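Long-range contacts in GrgF (Penicillium sp. sh18, PDB 6LZH), which probably acts as a polyketide transferase of the alpha/beta hydrolase fold, joining two polyketide chains by Claisen condensation in gregatin A biosynthesis: residues R79-A84 and R206-T211; N42-A47 and R69-S74; Q225-T230 and E253-P258; V137-D142 and A232-P237; A94-K99 and D128-A133. All coordinates share one frame; numbering follows the deposited sequence.

Contact 1 of 5, residues R79-A84 and R206-T211; sequences RNDIDA and RISVQT
The Asp-81 carboxylate turns one oxygen across the contact, OD1 lying against Ser-208 OG, while the CB of Gln-210 stands 3.7 Å from OD1 and OD2 is salt-bridged to Arg-69. The flat amide of Asn-80 meets the other segment through its root: CB sits 3.6 Å from Arg-206 O, and ND2 turns to Asn-42 instead. OG is the donor to OD1, but their modelled separation of 2.4 Å is doubtful. Thr-211 OG1 accepts from Ile-82 N at 3.0 Å in an almost straight bond (175° at the hydrogen) and donates to Ser-208 OG at 2.9 Å, so a backbone N-H and two hydroxyls form a chain that leads on, through the doubtful short contact, to the carboxylate. Ser-208 is the N-cap of helix 209-216; its OG, set between the backbone N and the carbonyl carbon (chi1 73°), also accepts a weak bond from Thr-211 N. Together with Arg-69, the helix start would probably favour the negative charge of Asp-81. Strand 206-208 and this helix lie in the insertion between core strands 133-137 and 232-237, where alpha/beta hydrolases commonly carry their lid, and 79-84 belongs to the loop that leads from strand 62-66 into helix 84-99. Backbone pairing adds Ser-208 N to Asn-80 O, 2.9 Å. Ile-207 and Ile-82 cross at about a right angle, CD1 of Ile-207 pressing to 3.4 Å from CG1 of Ile-82, a tight fit. A water donates to both Ile-82 O and Thr-211 O.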
# COMPACT_ATOMS: atom_id res chain seq x y z
N ARG A 79 0.61 18.03 -4.54
CA ARG A 79 -0.18 18.44 -3.38
C ARG A 79 -1.51 17.69 -3.38
O ARG A 79 -1.96 17.18 -4.41
CB ARG A 79 -0.43 19.94 -3.41
CG ARG A 79 0.75 20.72 -3.87
CD ARG A 79 1.85 20.61 -2.86
NE ARG A 79 1.46 21.19 -1.58
CZ ARG A 79 2.18 21.08 -0.46
NH1 ARG A 79 3.32 20.39 -0.46
NH2 ARG A 79 1.74 21.65 0.66
N ASN A 80 -2.15 17.62 -2.21
CA ASN A 80 -3.51 17.09 -2.11
C ASN A 80 -3.59 15.73 -2.79
O ASN A 80 -4.44 15.46 -3.63
CB ASN A 80 -4.50 18.06 -2.72
CG ASN A 80 -4.51 19.37 -2.01
OD1 ASN A 80 -4.01 20.38 -2.51
ND2 ASN A 80 -5.04 19.34 -0.81
N ASP A 81 -2.62 14.89 -2.44
CA ASP A 81 -2.40 13.58 -3.05
C ASP A 81 -2.26 12.63 -1.86
O ASP A 81 -1.23 12.63 -1.18
CB ASP A 81 -1.16 13.62 -3.94
CG ASP A 81 -0.80 12.28 -4.51
OD1 ASP A 81 -1.72 11.62 -5.04
OD2 ASP A 81 0.38 11.88 -4.40
N ILE A 82 -3.30 11.86 -1.58
CA ILE A 82 -3.48 11.22 -0.29
C ILE A 82 -3.00 9.78 -0.39
O ILE A 82 -3.28 9.09 -1.38
CB ILE A 82 -4.96 11.26 0.17
CG1 ILE A 82 -5.47 12.70 0.41
CG2 ILE A 82 -5.17 10.42 1.41
CD1 ILE A 82 -4.43 13.71 0.82
N ASP A 83 -2.24 9.33 0.61
CA ASP A 83 -1.66 8.00 0.62
C ASP A 83 -1.69 7.52 2.07
O ASP A 83 -0.82 7.90 2.86
CB ASP A 83 -0.24 8.02 0.06
CG ASP A 83 0.35 6.62 -0.10
OD1 ASP A 83 -0.25 5.66 0.41
OD2 ASP A 83 1.42 6.50 -0.74
N ALA A 84 -2.69 6.71 2.42
CA ALA A 84 -2.83 6.28 3.81
C ALA A 84 -1.61 5.51 4.27
O ALA A 84 -1.11 5.73 5.38
CB ALA A 84 -4.09 5.42 3.98
N ARG A 206 -10.00 19.99 -4.38
CA ARG A 206 -9.43 19.13 -5.40
C ARG A 206 -8.59 18.06 -4.74
O ARG A 206 -7.96 18.28 -3.70
CB ARG A 206 -8.56 19.94 -6.40
CG ARG A 206 -9.27 21.14 -7.01
CD ARG A 206 -8.88 21.36 -8.47
NE ARG A 206 -9.90 20.87 -9.40
CZ ARG A 206 -9.70 20.66 -10.69
NH1 ARG A 206 -8.51 20.91 -11.23
NH2 ARG A 206 -10.69 20.21 -11.46
N ILE A 207 -8.56 16.89 -5.36
CA ILE A 207 -7.80 15.75 -4.87
C ILE A 207 -7.20 15.05 -6.09
O ILE A 207 -7.83 15.00 -7.15
CB ILE A 207 -8.70 14.81 -4.03
CG1 ILE A 207 -7.87 13.73 -3.36
CG2 ILE A 207 -9.79 14.18 -4.88
CD1 ILE A 207 -7.30 14.18 -2.05
N SER A 208 -5.97 14.56 -5.96
CA SER A 208 -5.33 13.90 -7.09
C SER A 208 -6.11 12.65 -7.48
O SER A 208 -6.67 11.96 -6.62
CB SER A 208 -3.88 13.52 -6.76
OG SER A 208 -3.87 12.43 -5.86
N VAL A 209 -6.13 12.35 -8.78
CA VAL A 209 -6.75 11.10 -9.21
C VAL A 209 -6.00 9.90 -8.64
O VAL A 209 -6.58 8.82 -8.50
CB VAL A 209 -6.85 11.00 -10.74
CG1 VAL A 209 -7.59 12.18 -11.32
CG2 VAL A 209 -5.46 10.88 -11.39
N GLN A 210 -4.71 10.05 -8.33
CA GLN A 210 -3.98 8.92 -7.77
C GLN A 210 -4.47 8.57 -6.38
O GLN A 210 -4.26 7.43 -5.92
CB GLN A 210 -2.47 9.23 -7.74
CG GLN A 210 -1.88 9.50 -9.12
CD GLN A 210 -2.03 8.29 -10.04
OE1 GLN A 210 -1.99 7.13 -9.59
NE2 GLN A 210 -2.21 8.55 -11.33
N THR A 211 -5.11 9.52 -5.69
CA THR A 211 -5.67 9.23 -4.38
C THR A 211 -6.60 8.03 -4.43
O THR A 211 -6.52 7.13 -3.59
CB THR A 211 -6.40 10.46 -3.84
OG1 THR A 211 -5.47 11.53 -3.60
CG2 THR A 211 -7.14 10.11 -2.54
O HOH W 1 -5.31 7.20 -1.09

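Contact 2 of 5, residues N42-A47 and R69-S74; sequences NMPKDA and RGIGAS
Ile-71 fits closely against Pro-44 and the two residues before it, whereas the solvent-exposed Gly-72 and Ala-73, further along the same turn, stand farther from Pro-44 and Lys-45. On the tight side the two branches of Ile-71 divide the work. CG2, anti to the backbone N, lies 3.5 Å from Pro-44 CA and 3.6 Å from Met-43 O, while CD1 reaches Asn-42 OD1 at 3.4 Å. That oxygen is bonded to Asn-80 ND2. On the loose side Pro-44 CB stays 4.3 Å from Gly-72 CA, and Lys-45 NZ passes 4.4 Å from Ala-73 CB. Gly-72 is the second residue of a type II' turn closed by Ser-74 N to Ile-71 O; its positive phi (61°) favours glycine, and a beta carbon would crowd Pro-44 CB. Segment 42-47 follows strand 32-38, in the loop that in many alpha/beta hydrolases supplies part of the oxyanion hole, and the side chain of Met-43 is about 7 Å from that of Cys-115, the probable nucleophile. Direct contact between the loops is thus van der Waals, while Asp-67, which receives both Lys-45 NZ and Ala-73 N, links them indirectly.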
# COMPACT_ATOMS: atom_id res chain seq x y z
N ASN A 42 -7.99 15.21 3.39
CA ASN A 42 -7.49 16.27 2.54
C ASN A 42 -7.43 17.61 3.26
O ASN A 42 -7.46 18.66 2.62
CB ASN A 42 -8.33 16.40 1.26
CG ASN A 42 -7.57 17.09 0.13
OD1 ASN A 42 -6.35 16.98 0.05
ND2 ASN A 42 -8.28 17.82 -0.72
N MET A 43 -7.34 17.59 4.61
CA MET A 43 -7.37 18.82 5.39
C MET A 43 -6.01 19.09 6.05
O MET A 43 -5.30 18.15 6.43
CB MET A 43 -8.45 18.75 6.47
CG MET A 43 -9.88 18.87 5.93
SD MET A 43 -10.11 20.40 4.97
CE MET A 43 -10.10 21.65 6.27
N PRO A 44 -5.64 20.35 6.21
CA PRO A 44 -4.46 20.70 7.00
C PRO A 44 -4.79 20.66 8.49
O PRO A 44 -5.92 20.41 8.90
CB PRO A 44 -4.15 22.13 6.54
CG PRO A 44 -5.51 22.70 6.26
CD PRO A 44 -6.32 21.55 5.67
N LYS A 45 -3.77 20.90 9.30
CA LYS A 45 -3.89 20.88 10.76
C LYS A 45 -4.73 22.04 11.31
O LYS A 45 -5.07 22.03 12.50
CB LYS A 45 -2.49 20.95 11.36
CG LYS A 45 -1.86 22.30 11.11
CD LYS A 45 -0.36 22.26 11.21
CE LYS A 45 0.23 23.64 10.96
NZ LYS A 45 0.04 24.03 9.53
N ASP A 46 -5.08 23.01 10.47
CA ASP A 46 -5.45 24.34 10.97
C ASP A 46 -6.84 24.38 11.61
O ASP A 46 -7.07 25.21 12.50
CB ASP A 46 -5.36 25.34 9.81
CG ASP A 46 -3.93 25.69 9.46
OD1 ASP A 46 -3.19 24.77 9.04
OD2 ASP A 46 -3.53 26.86 9.62
N ALA A 47 -7.78 23.55 11.17
CA ALA A 47 -9.16 23.66 11.61
C ALA A 47 -9.51 22.61 12.65
O ALA A 47 -9.16 21.43 12.48
CB ALA A 47 -10.13 23.53 10.44
N ARG A 69 1.90 14.91 4.41
CA ARG A 69 2.56 15.10 3.13
C ARG A 69 1.64 15.76 2.12
O ARG A 69 0.49 15.34 1.95
CB ARG A 69 3.02 13.75 2.59
CG ARG A 69 4.00 13.88 1.45
CD ARG A 69 3.33 13.90 0.10
NE ARG A 69 2.85 12.59 -0.31
CZ ARG A 69 2.21 12.39 -1.45
NH1 ARG A 69 1.79 11.17 -1.78
NH2 ARG A 69 1.98 13.41 -2.27
N GLY A 70 2.16 16.77 1.43
CA GLY A 70 1.44 17.36 0.31
C GLY A 70 0.30 18.27 0.72
O GLY A 70 -0.54 18.61 -0.11
N ILE A 71 0.24 18.66 1.98
CA ILE A 71 -0.87 19.43 2.53
C ILE A 71 -0.30 20.61 3.31
O ILE A 71 0.75 20.49 3.93
CB ILE A 71 -1.74 18.53 3.45
CG1 ILE A 71 -2.38 17.39 2.66
CG2 ILE A 71 -2.77 19.35 4.21
CD1 ILE A 71 -3.63 17.78 1.90
N GLY A 72 -1.00 21.75 3.25
CA GLY A 72 -0.68 22.84 4.17
C GLY A 72 0.75 23.32 4.00
O GLY A 72 1.20 23.59 2.89
N ALA A 73 1.48 23.38 5.11
CA ALA A 73 2.87 23.85 5.13
C ALA A 73 3.90 22.75 4.86
O ALA A 73 5.09 23.06 4.79
CB ALA A 73 3.17 24.50 6.48
N SER A 74 3.49 21.50 4.72
CA SER A 74 4.43 20.39 4.60
C SER A 74 4.91 20.23 3.16
O SER A 74 4.21 20.57 2.20
CB SER A 74 3.81 19.08 5.09
OG SER A 74 3.74 19.10 6.51

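Contact 3 of 5, residues Q225-T230 and E253-P258; sequences QYISPT and EHMKEP
Ser-228 makes the direct polar link to Glu-257: with OG anti to the backbone N (chi1 166°), it donates to Glu-257 O at 2.7 Å. The hydroxyl approaches at 140° to the C=O bond and is tilted 24° from the carbonyl plane. An alanine here would probably leave Glu-257 O without this donor and weaken the tie between the loops. Two waters extend the polar contact: one accepts from Ser-228 N and Lys-256 N, the other donates to Thr-230 O (2.6 Å) and Pro-258 O (2.8 Å). The loops so joined lead into strands 232-237 and 259-264, neighbouring parallel strands of the mixed sheet that a beta-alpha-beta crossover through helix 245-254 connects. Among apolar pairs, Ile-227 CD1 faces Met-255 CE at 4.3 Å towards the fold interior, where both side chains also pack on Leu-122 of helix 116-127; nearer the surface, Lys-256 CB rests 3.7 Å from Ser-228 CB. Two further van der Waals contacts set carbon against carbonyl oxygen. Lys-256 CD comes to 3.3 Å from Gln-225 O, and the Pro-258 ring, by CG, rests on the backbone O of Pro-229, 3.6 Å away; each of these prolines follows a cis peptide bond.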
# COMPACT_ATOMS: atom_id res chain seq x y z
N GLN A 225 -6.76 -5.76 13.21
CA GLN A 225 -6.64 -6.86 14.17
C GLN A 225 -5.25 -6.92 14.80
O GLN A 225 -5.10 -7.53 15.86
CB GLN A 225 -6.97 -8.20 13.50
CG GLN A 225 -5.94 -8.68 12.51
CD GLN A 225 -6.28 -8.27 11.08
OE1 GLN A 225 -6.89 -7.22 10.84
NE2 GLN A 225 -5.91 -9.13 10.12
N TYR A 226 -4.26 -6.26 14.20
CA TYR A 226 -2.90 -6.24 14.73
C TYR A 226 -2.66 -5.13 15.74
O TYR A 226 -1.55 -5.04 16.30
CB TYR A 226 -1.88 -6.11 13.60
CG TYR A 226 -1.99 -7.19 12.53
CD1 TYR A 226 -2.01 -8.53 12.87
CD2 TYR A 226 -2.05 -6.85 11.20
CE1 TYR A 226 -2.09 -9.51 11.90
CE2 TYR A 226 -2.14 -7.82 10.22
CZ TYR A 226 -2.15 -9.15 10.57
OH TYR A 226 -2.24 -10.12 9.59
N ILE A 227 -3.62 -4.25 15.97
CA ILE A 227 -3.39 -3.20 16.96
C ILE A 227 -3.14 -3.81 18.33
O ILE A 227 -2.18 -3.47 19.02
CB ILE A 227 -4.56 -2.20 16.96
CG1 ILE A 227 -4.66 -1.49 15.61
CG2 ILE A 227 -4.41 -1.21 18.13
CD1 ILE A 227 -5.97 -0.75 15.40
N SER A 228 -3.99 -4.75 18.73
CA SER A 228 -3.83 -5.32 20.06
C SER A 228 -2.45 -5.97 20.18
O SER A 228 -2.01 -6.65 19.25
CB SER A 228 -4.93 -6.34 20.36
OG SER A 228 -4.61 -7.12 21.51
N PRO A 229 -1.77 -5.83 21.32
CA PRO A 229 -2.35 -5.36 22.58
C PRO A 229 -2.27 -3.86 22.88
O PRO A 229 -2.48 -3.48 24.05
CB PRO A 229 -1.56 -6.15 23.62
CG PRO A 229 -0.18 -6.25 23.00
CD PRO A 229 -0.40 -6.37 21.50
N THR A 230 -2.00 -3.03 21.88
CA THR A 230 -2.01 -1.58 22.07
C THR A 230 -3.44 -1.09 22.30
O THR A 230 -4.27 -1.22 21.41
CB THR A 230 -1.42 -0.85 20.86
OG1 THR A 230 -0.06 -1.25 20.66
CG2 THR A 230 -1.51 0.67 21.07
N GLU A 253 -15.54 -3.86 15.16
CA GLU A 253 -15.78 -5.29 15.34
C GLU A 253 -14.58 -6.12 14.90
O GLU A 253 -14.30 -7.16 15.50
CB GLU A 253 -17.05 -5.69 14.59
CG GLU A 253 -18.30 -5.13 15.27
CD GLU A 253 -19.61 -5.54 14.63
OE1 GLU A 253 -19.97 -6.73 14.73
OE2 GLU A 253 -20.28 -4.66 14.05
N HIS A 254 -13.82 -5.65 13.90
CA HIS A 254 -12.63 -6.35 13.44
C HIS A 254 -11.43 -6.19 14.37
O HIS A 254 -10.48 -6.97 14.29
CB HIS A 254 -12.24 -5.88 12.04
CG HIS A 254 -13.07 -6.47 10.95
ND1 HIS A 254 -14.29 -5.95 10.58
CD2 HIS A 254 -12.86 -7.54 10.15
CE1 HIS A 254 -14.80 -6.67 9.60
NE2 HIS A 254 -13.95 -7.65 9.32
N MET A 255 -11.46 -5.19 15.26
CA MET A 255 -10.36 -5.02 16.19
C MET A 255 -10.44 -6.03 17.34
O MET A 255 -11.51 -6.56 17.68
CB MET A 255 -10.35 -3.58 16.73
CG MET A 255 -10.08 -2.55 15.63
SD MET A 255 -10.67 -0.89 16.02
CE MET A 255 -9.69 -0.49 17.46
N LYS A 256 -9.29 -6.30 17.95
CA LYS A 256 -9.22 -7.13 19.15
C LYS A 256 -9.19 -6.28 20.42
O LYS A 256 -8.85 -5.09 20.39
CB LYS A 256 -7.99 -8.03 19.10
CG LYS A 256 -8.04 -9.14 18.04
CD LYS A 256 -6.63 -9.66 17.80
CE LYS A 256 -6.57 -11.15 17.56
NZ LYS A 256 -7.17 -11.54 16.26
N GLU A 257 -9.53 -6.91 21.55
CA GLU A 257 -9.31 -6.29 22.86
C GLU A 257 -7.81 -6.16 23.11
O GLU A 257 -7.03 -6.99 22.63
CB GLU A 257 -9.95 -7.12 23.97
CG GLU A 257 -11.50 -7.16 23.96
CD GLU A 257 -12.11 -5.80 24.21
OE1 GLU A 257 -11.44 -4.94 24.85
OE2 GLU A 257 -13.27 -5.60 23.79
N PRO A 258 -7.37 -5.14 23.87
CA PRO A 258 -8.20 -4.13 24.53
C PRO A 258 -8.65 -3.00 23.59
O PRO A 258 -7.83 -2.32 22.96
CB PRO A 258 -7.28 -3.59 25.64
CG PRO A 258 -5.89 -3.72 25.05
CD PRO A 258 -5.93 -4.93 24.12
O HOH W 2 -6.86 -5.10 17.47
O HOH W 3 -6.00 -3.10 20.95

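Contact 4 of 5, residues V137-D142 and A232-P237; sequences VAPLID and AMMVTP
Val-235 O receives the N-H of Ala-138 at 2.7 Å, nearly straight at the hydrogen (177°) and close to the line of the carbonyl. A CA-H contact joins it, Val-137 CA standing 3.5 Å from Val-235 O. This is the parallel bridge between strands 133-137 and 232-237 of the alpha/beta hydrolase sheet, Val-137 pairing with Val-235. The two valines lie side by side and point the same way, Val-137 CG2 4.1 Å from Val-235 CB, and Gln-284 of helix 277-292 touches both. Beyond the bridge the first strand ends: Ala-138 takes positive phi (41°), and the chain departs from the sheet. The CB of Ala-138 packs 3.7 Å from Pro-237 CD and also touches Asp-240 and His-269, which with Cys-115 probably form the catalytic triad. The contact thus lies at the strand ends that carry the active-site loops, where the Ala-138 methyl lies against the acid and the base. Away from the valines, Pro-139 meets Met-234 beside Gln-248 of helix 245-254. Met-234 runs extended as far as SD and then bends (chi3 -69°), leaving Pro-139 CG 4.1 Å from both SD and CE of Met-234.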
# COMPACT_ATOMS: atom_id res chain seq x y z
N VAL A 137 -11.41 9.12 16.02
CA VAL A 137 -12.68 9.85 16.10
C VAL A 137 -13.31 9.89 14.71
O VAL A 137 -12.71 10.42 13.77
CB VAL A 137 -12.47 11.27 16.63
CG1 VAL A 137 -13.80 11.98 16.66
CG2 VAL A 137 -11.81 11.25 18.02
N ALA A 138 -14.54 9.35 14.61
CA ALA A 138 -15.29 9.23 13.37
C ALA A 138 -14.41 8.80 12.20
O ALA A 138 -14.38 9.49 11.17
CB ALA A 138 -16.00 10.55 13.07
N PRO A 139 -13.68 7.68 12.31
CA PRO A 139 -12.71 7.33 11.25
C PRO A 139 -13.38 7.02 9.92
O PRO A 139 -14.44 6.41 9.86
CB PRO A 139 -12.01 6.09 11.81
CG PRO A 139 -13.00 5.48 12.78
CD PRO A 139 -13.64 6.72 13.43
N LEU A 140 -12.72 7.46 8.85
CA LEU A 140 -13.16 7.14 7.49
C LEU A 140 -12.64 5.74 7.16
O LEU A 140 -11.43 5.51 7.17
CB LEU A 140 -12.63 8.18 6.50
CG LEU A 140 -12.69 8.01 4.98
CD1 LEU A 140 -13.99 7.39 4.52
CD2 LEU A 140 -12.52 9.39 4.35
N ILE A 141 -13.55 4.80 6.92
CA ILE A 141 -13.18 3.40 6.78
C ILE A 141 -13.06 2.99 5.31
O ILE A 141 -12.15 2.24 4.94
CB ILE A 141 -14.19 2.49 7.52
CG1 ILE A 141 -14.20 2.77 9.02
CG2 ILE A 141 -13.89 1.02 7.26
CD1 ILE A 141 -12.82 2.81 9.66
N ASP A 142 -13.97 3.45 4.45
CA ASP A 142 -13.99 2.98 3.07
C ASP A 142 -14.20 4.15 2.12
O ASP A 142 -15.17 4.90 2.27
CB ASP A 142 -15.09 1.93 2.86
CG ASP A 142 -15.07 1.34 1.47
OD1 ASP A 142 -13.97 1.04 0.95
OD2 ASP A 142 -16.17 1.15 0.90
N ALA A 232 -6.84 0.74 22.21
CA ALA A 232 -7.41 1.55 21.14
C ALA A 232 -8.83 1.96 21.48
O ALA A 232 -9.61 1.16 22.02
CB ALA A 232 -7.41 0.80 19.80
N MET A 233 -9.17 3.21 21.19
CA MET A 233 -10.50 3.72 21.44
C MET A 233 -11.10 4.26 20.15
O MET A 233 -10.45 5.04 19.44
CB MET A 233 -10.47 4.83 22.49
CG MET A 233 -11.80 5.46 22.68
SD MET A 233 -11.70 6.69 24.03
CE MET A 233 -13.42 7.21 24.09
N MET A 234 -12.33 3.87 19.86
CA MET A 234 -13.05 4.49 18.76
C MET A 234 -14.15 5.38 19.30
O MET A 234 -14.86 5.01 20.25
CB MET A 234 -13.67 3.45 17.83
CG MET A 234 -14.15 4.10 16.53
SD MET A 234 -14.76 2.87 15.38
CE MET A 234 -13.26 2.01 14.91
N VAL A 235 -14.30 6.54 18.68
CA VAL A 235 -15.33 7.53 19.04
C VAL A 235 -16.20 7.76 17.82
O VAL A 235 -15.77 8.40 16.85
CB VAL A 235 -14.72 8.83 19.55
CG1 VAL A 235 -15.82 9.84 19.88
CG2 VAL A 235 -13.84 8.54 20.76
N THR A 236 -17.42 7.22 17.86
CA THR A 236 -18.25 7.08 16.68
C THR A 236 -19.53 7.89 16.87
O THR A 236 -20.31 7.59 17.79
CB THR A 236 -18.57 5.60 16.43
OG1 THR A 236 -17.38 4.91 16.03
CG2 THR A 236 -19.62 5.44 15.34
N PRO A 237 -19.78 8.91 16.06
CA PRO A 237 -21.08 9.58 16.12
C PRO A 237 -22.18 8.58 15.76
O PRO A 237 -21.99 7.74 14.88
CB PRO A 237 -20.96 10.70 15.09
CG PRO A 237 -19.44 10.90 14.89
CD PRO A 237 -18.91 9.49 15.02

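Contact 5 of 5, residues A94-K99 and D128-A133; sequences AVTWFK and DKRVAA
An Asx turn within the type I turn Asp-128 to Val-131 docks against helix 84-99, with Arg-130 reaching across to Val-95 and Thr-96. Asp-128 OD1 is gripped twice, by Arg-130 N at 3.1 Å, from above the carboxylate plane, and by Arg-130 NE at 2.8 Å, on the syn side. NH2 reaches the other oxygen, OD2, from above the carboxylate plane, making the salt bridge side-on, and also bonds to His-92 O. The bonds fix the rotation of the guanidinium: Val-95 CG1 sits over the centre of one face, 3.6 Å from Arg-130 CZ, while Thr-96 OG1 lies in the plane at the edge and accepts from NH1 at 2.8 Å (175° at the hydrogen). Lys-99 brings a like charge, its NZ 4.2 Å from NH1 of Arg-130; a water accepting from both probably eases the repulsion. Val-95 CG2 meets Val-131 CG2 at 4.0 Å. An alanine in place of Arg-130 would probably leave the Asp-128 carboxylate without its counter-ion and Thr-96 OG1 without the NH1 donor. Met-158 of the second subunit packs on Arg-130 and Asp-128, placing the contact at the dimer interface. OD1 accepting from the backbone N two residues on is the Asx turn; the side-chain salt bridge is added to it here, in the link between helix 116-127 and strand 133-137.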
# COMPACT_ATOMS: atom_id res chain seq x y z
N ALA A 94 7.07 10.46 13.03
CA ALA A 94 6.69 11.45 14.04
C ALA A 94 6.95 10.92 15.45
O ALA A 94 7.47 11.65 16.30
CB ALA A 94 5.22 11.83 13.86
N VAL A 95 6.62 9.65 15.70
CA VAL A 95 6.89 9.06 17.01
C VAL A 95 8.39 9.08 17.30
O VAL A 95 8.83 9.45 18.39
CB VAL A 95 6.32 7.62 17.08
CG1 VAL A 95 6.96 6.82 18.23
CG2 VAL A 95 4.79 7.64 17.19
N THR A 96 9.21 8.69 16.31
CA THR A 96 10.67 8.74 16.44
C THR A 96 11.14 10.13 16.83
O THR A 96 11.94 10.28 17.77
CB THR A 96 11.31 8.32 15.12
OG1 THR A 96 10.96 6.97 14.84
CG2 THR A 96 12.84 8.47 15.16
N TRP A 97 10.68 11.15 16.11
CA TRP A 97 11.01 12.53 16.43
C TRP A 97 10.56 12.89 17.85
O TRP A 97 11.34 13.46 18.64
CB TRP A 97 10.33 13.45 15.41
CG TRP A 97 10.53 14.90 15.64
CD1 TRP A 97 11.63 15.64 15.29
CD2 TRP A 97 9.60 15.81 16.24
NE1 TRP A 97 11.44 16.96 15.66
CE2 TRP A 97 10.20 17.09 16.24
CE3 TRP A 97 8.32 15.67 16.78
CZ2 TRP A 97 9.57 18.21 16.77
CZ3 TRP A 97 7.69 16.79 17.30
CH2 TRP A 97 8.31 18.04 17.29
N PHE A 98 9.31 12.58 18.19
CA PHE A 98 8.73 13.07 19.43
C PHE A 98 9.46 12.52 20.65
O PHE A 98 9.61 13.22 21.65
CB PHE A 98 7.24 12.70 19.51
CG PHE A 98 6.43 13.69 20.27
CD1 PHE A 98 7.09 14.74 20.89
CD2 PHE A 98 5.05 13.62 20.36
CE1 PHE A 98 6.41 15.69 21.59
CE2 PHE A 98 4.35 14.60 21.08
CZ PHE A 98 5.05 15.63 21.69
N LYS A 99 9.92 11.27 20.55
CA LYS A 99 10.61 10.63 21.66
C LYS A 99 11.83 11.43 22.13
O LYS A 99 12.23 11.31 23.30
CB LYS A 99 11.04 9.22 21.25
CG LYS A 99 9.98 8.17 21.49
CD LYS A 99 10.26 6.91 20.71
CE LYS A 99 11.68 6.42 20.90
NZ LYS A 99 11.77 4.96 20.64
N ASP A 128 3.14 -0.13 15.05
CA ASP A 128 4.18 0.53 15.86
C ASP A 128 3.89 0.33 17.34
O ASP A 128 3.13 1.09 17.95
CB ASP A 128 4.26 2.01 15.50
CG ASP A 128 5.41 2.71 16.18
OD1 ASP A 128 6.20 2.03 16.88
OD2 ASP A 128 5.53 3.96 16.02
N LYS A 129 4.54 -0.66 17.95
CA LYS A 129 4.32 -0.94 19.37
C LYS A 129 5.01 0.06 20.30
O LYS A 129 4.90 -0.10 21.52
CB LYS A 129 4.77 -2.37 19.69
CG LYS A 129 3.95 -3.41 18.97
CD LYS A 129 2.48 -3.29 19.35
CE LYS A 129 1.60 -3.89 18.27
NZ LYS A 129 0.62 -2.93 17.71
N ARG A 130 5.71 1.06 19.76
CA ARG A 130 6.14 2.18 20.59
C ARG A 130 4.98 3.09 20.97
O ARG A 130 5.12 3.91 21.87
CB ARG A 130 7.22 3.01 19.87
CG ARG A 130 8.44 2.17 19.44
CD ARG A 130 9.34 2.98 18.51
NE ARG A 130 8.59 3.44 17.34
CZ ARG A 130 9.01 4.39 16.50
NH1 ARG A 130 10.19 4.97 16.70
NH2 ARG A 130 8.24 4.74 15.47
N VAL A 131 3.83 2.96 20.31
CA VAL A 131 2.66 3.77 20.61
C VAL A 131 1.97 3.18 21.84
O VAL A 131 1.74 1.96 21.90
CB VAL A 131 1.71 3.82 19.39
CG1 VAL A 131 0.37 4.45 19.74
CG2 VAL A 131 2.40 4.55 18.23
N ALA A 132 1.65 4.03 22.82
CA ALA A 132 1.06 3.54 24.05
C ALA A 132 -0.45 3.39 23.97
O ALA A 132 -1.02 2.58 24.70
CB ALA A 132 1.43 4.46 25.22
N ALA A 133 -1.11 4.13 23.08
CA ALA A 133 -2.57 4.16 22.99
C ALA A 133 -2.95 4.90 21.72
O ALA A 133 -2.18 5.71 21.21
CB ALA A 133 -3.20 4.85 24.22
O HOH W 4 12.55 4.15 18.25

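In the fold
From the N terminus, contact 2 closes first, joining 42-47 to 69-74 round helix 49-58 and strand 62-66. Contact 1 then opens at 79-84 and closes only at 206-211, tying a core loop to the lid-like insertion; it touches contact 2 through Asn-80 and Gly-70. Contact 5 is nested within that long loop, fastening helix 84-99 to the turn before strand 133-137. Contact 4, 137-142 with 232-237, crosses contact 1 and joins neighbouring sheet strands. Contact 3 crosses contact 4, closing round strand 232-237 and helix 245-254 to join the loops leading into strands 232-237 and 259-264; it touches contact 4 through Met-255 and Ala-232, and contact 5 through Ile-227 and Lys-129.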